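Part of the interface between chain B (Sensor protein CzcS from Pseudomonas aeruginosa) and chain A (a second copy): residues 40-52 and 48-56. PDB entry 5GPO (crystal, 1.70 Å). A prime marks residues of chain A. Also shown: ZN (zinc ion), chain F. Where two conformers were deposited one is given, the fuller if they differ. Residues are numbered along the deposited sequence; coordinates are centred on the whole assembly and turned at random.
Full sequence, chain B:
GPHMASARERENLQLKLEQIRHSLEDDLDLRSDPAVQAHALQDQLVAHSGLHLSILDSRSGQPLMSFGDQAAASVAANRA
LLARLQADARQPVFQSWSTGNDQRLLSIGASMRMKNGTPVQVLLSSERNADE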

# COMPACT_ATOMS: atom_id res chain seq x y z
N ALA B 40 2.55 9.99 8.39
CA ALA B 40 2.66 10.49 7.02
C ALA B 40 3.27 9.45 6.09
O ALA B 40 2.82 9.28 4.96
CB ALA B 40 3.48 11.78 7.00
N LEU B 41 4.31 8.76 6.55
CA LEU B 41 4.94 7.74 5.71
C LEU B 41 3.98 6.59 5.43
O LEU B 41 3.91 6.07 4.31
CB LEU B 41 6.20 7.22 6.38
CG LEU B 41 7.29 8.27 6.47
CD1 LEU B 41 8.48 7.73 7.28
CD2 LEU B 41 7.69 8.63 5.06
N GLN B 42 3.22 6.18 6.45
CA GLN B 42 2.29 5.08 6.24
C GLN B 42 1.19 5.47 5.26
O GLN B 42 0.79 4.66 4.41
CB GLN B 42 1.71 4.63 7.58
CG GLN B 42 0.66 3.50 7.51
CD GLN B 42 1.24 2.13 7.14
OE1 GLN B 42 2.10 2.02 6.26
NE2 GLN B 42 0.79 1.09 7.82
N ASP B 43 0.71 6.71 5.33
CA ASP B 43 -0.31 7.14 4.38
C ASP B 43 0.26 7.18 2.97
O ASP B 43 -0.43 6.83 2.00
CB ASP B 43 -0.89 8.50 4.78
CG ASP B 43 -1.95 8.38 5.86
OD1 ASP B 43 -2.05 7.31 6.50
OD2 ASP B 43 -2.69 9.37 6.07
N GLN B 44 1.52 7.58 2.82
CA GLN B 44 2.11 7.68 1.50
C GLN B 44 2.44 6.31 0.90
O GLN B 44 2.39 6.15 -0.32
CB GLN B 44 3.38 8.54 1.54
CG GLN B 44 4.04 8.74 0.17
CD GLN B 44 3.31 9.76 -0.70
OE1 GLN B 44 2.08 9.80 -0.76
NE2 GLN B 44 4.08 10.59 -1.40
N LEU B 45 2.78 5.32 1.74
CA LEU B 45 3.03 3.98 1.21
C LEU B 45 1.79 3.44 0.50
O LEU B 45 1.89 2.84 -0.58
CB LEU B 45 3.49 3.06 2.33
CG LEU B 45 4.03 1.69 1.89
CD1 LEU B 45 5.18 1.86 0.93
CD2 LEU B 45 4.44 0.83 3.08
N VAL B 46 0.61 3.66 1.09
CA VAL B 46 -0.65 3.22 0.50
C VAL B 46 -0.93 3.96 -0.80
O VAL B 46 -1.47 3.40 -1.76
CB VAL B 46 -1.78 3.44 1.52
CG1 VAL B 46 -3.10 2.88 1.00
CG2 VAL B 46 -1.36 2.83 2.86
N ALA B 47 -0.55 5.24 -0.85
CA ALA B 47 -0.90 6.07 -1.99
C ALA B 47 -0.22 5.63 -3.28
O ALA B 47 -0.65 6.05 -4.36
CB ALA B 47 -0.57 7.53 -1.68
N HIS B 48 0.81 4.79 -3.20
CA HIS B 48 1.46 4.32 -4.41
C HIS B 48 1.66 2.81 -4.36
O HIS B 48 2.54 2.26 -5.02
CB HIS B 48 2.77 5.09 -4.63
CG HIS B 48 2.56 6.58 -4.66
ND1 HIS B 48 2.14 7.24 -5.80
CD2 HIS B 48 2.63 7.51 -3.69
CE1 HIS B 48 2.01 8.53 -5.53
NE2 HIS B 48 2.30 8.72 -4.25
N SER B 49 0.79 2.12 -3.62
CA SER B 49 0.76 0.67 -3.48
C SER B 49 0.24 -0.06 -4.72
O SER B 49 0.24 -1.29 -4.72
CB SER B 49 -0.10 0.29 -2.28
OG SER B 49 -1.46 0.54 -2.60
N GLY B 50 -0.22 0.65 -5.75
CA GLY B 50 -0.81 0.00 -6.90
C GLY B 50 -2.17 -0.60 -6.65
O GLY B 50 -2.68 -1.35 -7.48
N LEU B 51 -2.77 -0.29 -5.51
CA LEU B 51 -4.07 -0.80 -5.13
C LEU B 51 -4.93 0.38 -4.70
O LEU B 51 -4.43 1.39 -4.18
CB LEU B 51 -3.93 -1.82 -3.99
CG LEU B 51 -3.11 -3.09 -4.23
CD1 LEU B 51 -2.67 -3.65 -2.90
CD2 LEU B 51 -3.96 -4.13 -4.97
N HIS B 52 -6.24 0.29 -4.96
CA HIS B 52 -7.15 1.32 -4.50
C HIS B 52 -8.40 0.66 -3.94
O HIS B 52 -8.85 -0.37 -4.45
CB HIS B 52 -7.52 2.29 -5.63
CG HIS B 52 -8.32 3.47 -5.17
ND1 HIS B 52 -9.69 3.45 -5.08
CD2 HIS B 52 -7.93 4.71 -4.76
CE1 HIS B 52 -10.13 4.62 -4.64
NE2 HIS B 52 -9.08 5.40 -4.44
ZN ZN F . -3.74 9.39 7.91
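Chain A 48-56: HSGLHLSIL

Strands that pack against a helix commonly do so through alternate residues, because an extended chain turns successive side chains to opposite faces, while a helix offers one stripe of residues spaced three or four apart. The contact between the two copies of CzcS is a compact example. Helix 40-47 of chain B faces strand 51-56 of chain A, the two axes approaching to 10.0 Å and crossing at 157°, so that the strand runs nearly antiparallel to the helix.

At the centre lies Leu45, the residue of chain B with the most surface covered by the partner. Its CD1 is 4.2 Å from CD1 of Leu51′, and its CD2 is 4.2 Å from CB of Leu53′; the fork of the leucine thus touches two strand residues at once. The backbones here are 8.0 Å apart, measured from CA of Leu45 to CA of Leu53′, a gap filled by side chains. One helical turn earlier, Leu41 repeats the arrangement further along the strand: its CB lies 4.1 Å from CD2 of Leu53′ and its CD1 lies 4.0 Å from CG1 of Ile55′. The antiparallel sense is plain in this order, since the strand numbering rises as the helix numbering falls. Leu51′, Leu53′ and Ile55′ all direct CA-to-CB toward chain B, with phi and psi in the extended region, whereas His52′ points away. On the helix, Val46 likewise points away.

Beyond the helix the packing passes to the turn that leads into strand 51-52 of chain B. Leu51′ reaches this turn too, with its CD1 4.2 Å from O of His48 and 3.8 Å from CA of Ser49. The reciprocal contact is made by Leu51, whose CD1 stands 4.1 Å from CA of Ser49′. Between these two leucine contacts the equivalent serines meet, CB of Ser49 lying 4.3 Å from CB of Ser49′, with their CA atoms 6.2 Å apart.

No direct hydrogen bond joins the two stretches, and the serine hydroxyls serve their own chains. In chain B, OG of Ser49 donates to O of Val46 at 3.0 Å and accepts a weak bond from N of Leu51 at 3.3 Å; in chain A, N of Leu51′ makes a matching weak bond to OG of Ser49′ at 3.4 Å. The polar link is instead a single water, which donates to O of Ser49′ at 2.6 Å and to O of Ser49 at 2.8 Å, bridging the two turns through their backbone carbonyls.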

# COMPACT_ATOMS: atom_id res chain seq x y z
N HIS A 48 -0.66 -6.52 2.65
CA HIS A 48 -0.51 -7.56 1.65
C HIS A 48 -0.28 -6.97 0.27
O HIS A 48 -0.58 -7.61 -0.76
CB HIS A 48 -1.71 -8.51 1.69
CG HIS A 48 -1.87 -9.18 3.02
ND1 HIS A 48 -1.03 -10.19 3.44
CD2 HIS A 48 -2.72 -8.95 4.04
CE1 HIS A 48 -1.38 -10.57 4.66
NE2 HIS A 48 -2.39 -9.81 5.06
N SER A 49 0.32 -5.78 0.23
CA SER A 49 0.64 -5.05 -0.98
C SER A 49 1.94 -5.50 -1.63
O SER A 49 2.22 -5.08 -2.76
CB SER A 49 0.74 -3.56 -0.67
OG SER A 49 1.80 -3.33 0.27
N GLY A 50 2.74 -6.33 -0.96
CA GLY A 50 4.04 -6.67 -1.49
C GLY A 50 5.13 -5.63 -1.24
O GLY A 50 6.22 -5.76 -1.79
N LEU A 51 4.85 -4.60 -0.45
CA LEU A 51 5.77 -3.50 -0.20
C LEU A 51 6.02 -3.40 1.29
O LEU A 51 5.09 -3.56 2.09
CB LEU A 51 5.19 -2.16 -0.69
CG LEU A 51 4.89 -1.96 -2.17
CD1 LEU A 51 4.21 -0.62 -2.38
CD2 LEU A 51 6.17 -2.03 -2.99
N HIS A 52 7.25 -3.08 1.67
CA HIS A 52 7.61 -2.94 3.07
C HIS A 52 8.58 -1.78 3.22
O HIS A 52 9.49 -1.61 2.39
CB HIS A 52 8.25 -4.22 3.63
CG HIS A 52 8.46 -4.19 5.11
ND1 HIS A 52 9.57 -3.62 5.69
CD2 HIS A 52 7.68 -4.62 6.13
CE1 HIS A 52 9.48 -3.73 7.01
NE2 HIS A 52 8.33 -4.32 7.30
N LEU A 53 8.41 -1.00 4.28
CA LEU A 53 9.22 0.18 4.54
C LEU A 53 9.79 0.12 5.94
O LEU A 53 9.04 -0.01 6.93
CB LEU A 53 8.38 1.46 4.35
CG LEU A 53 9.02 2.83 4.58
CD1 LEU A 53 10.04 3.12 3.51
CD2 LEU A 53 7.94 3.91 4.59
N SER A 54 11.11 0.26 6.04
CA SER A 54 11.82 0.31 7.31
C SER A 54 12.54 1.65 7.43
O SER A 54 13.20 2.08 6.49
CB SER A 54 12.83 -0.84 7.43
OG SER A 54 13.71 -0.60 8.52
N ILE A 55 12.37 2.30 8.57
CA ILE A 55 13.07 3.55 8.88
C ILE A 55 14.03 3.26 10.02
O ILE A 55 13.60 2.86 11.10
CB ILE A 55 12.11 4.67 9.28
CG1 ILE A 55 11.03 4.86 8.22
CG2 ILE A 55 12.87 5.97 9.55
CD1 ILE A 55 11.57 5.20 6.88
N LEU A 56 15.33 3.47 9.78
CA LEU A 56 16.34 3.19 10.79
C LEU A 56 17.02 4.47 11.25
O LEU A 56 17.21 5.41 10.48
CB LEU A 56 17.38 2.20 10.25
CG LEU A 56 16.77 0.94 9.64
CD1 LEU A 56 17.80 0.15 8.87
CD2 LEU A 56 16.15 0.08 10.73
O HOH W 1 0.63 -4.07 -4.57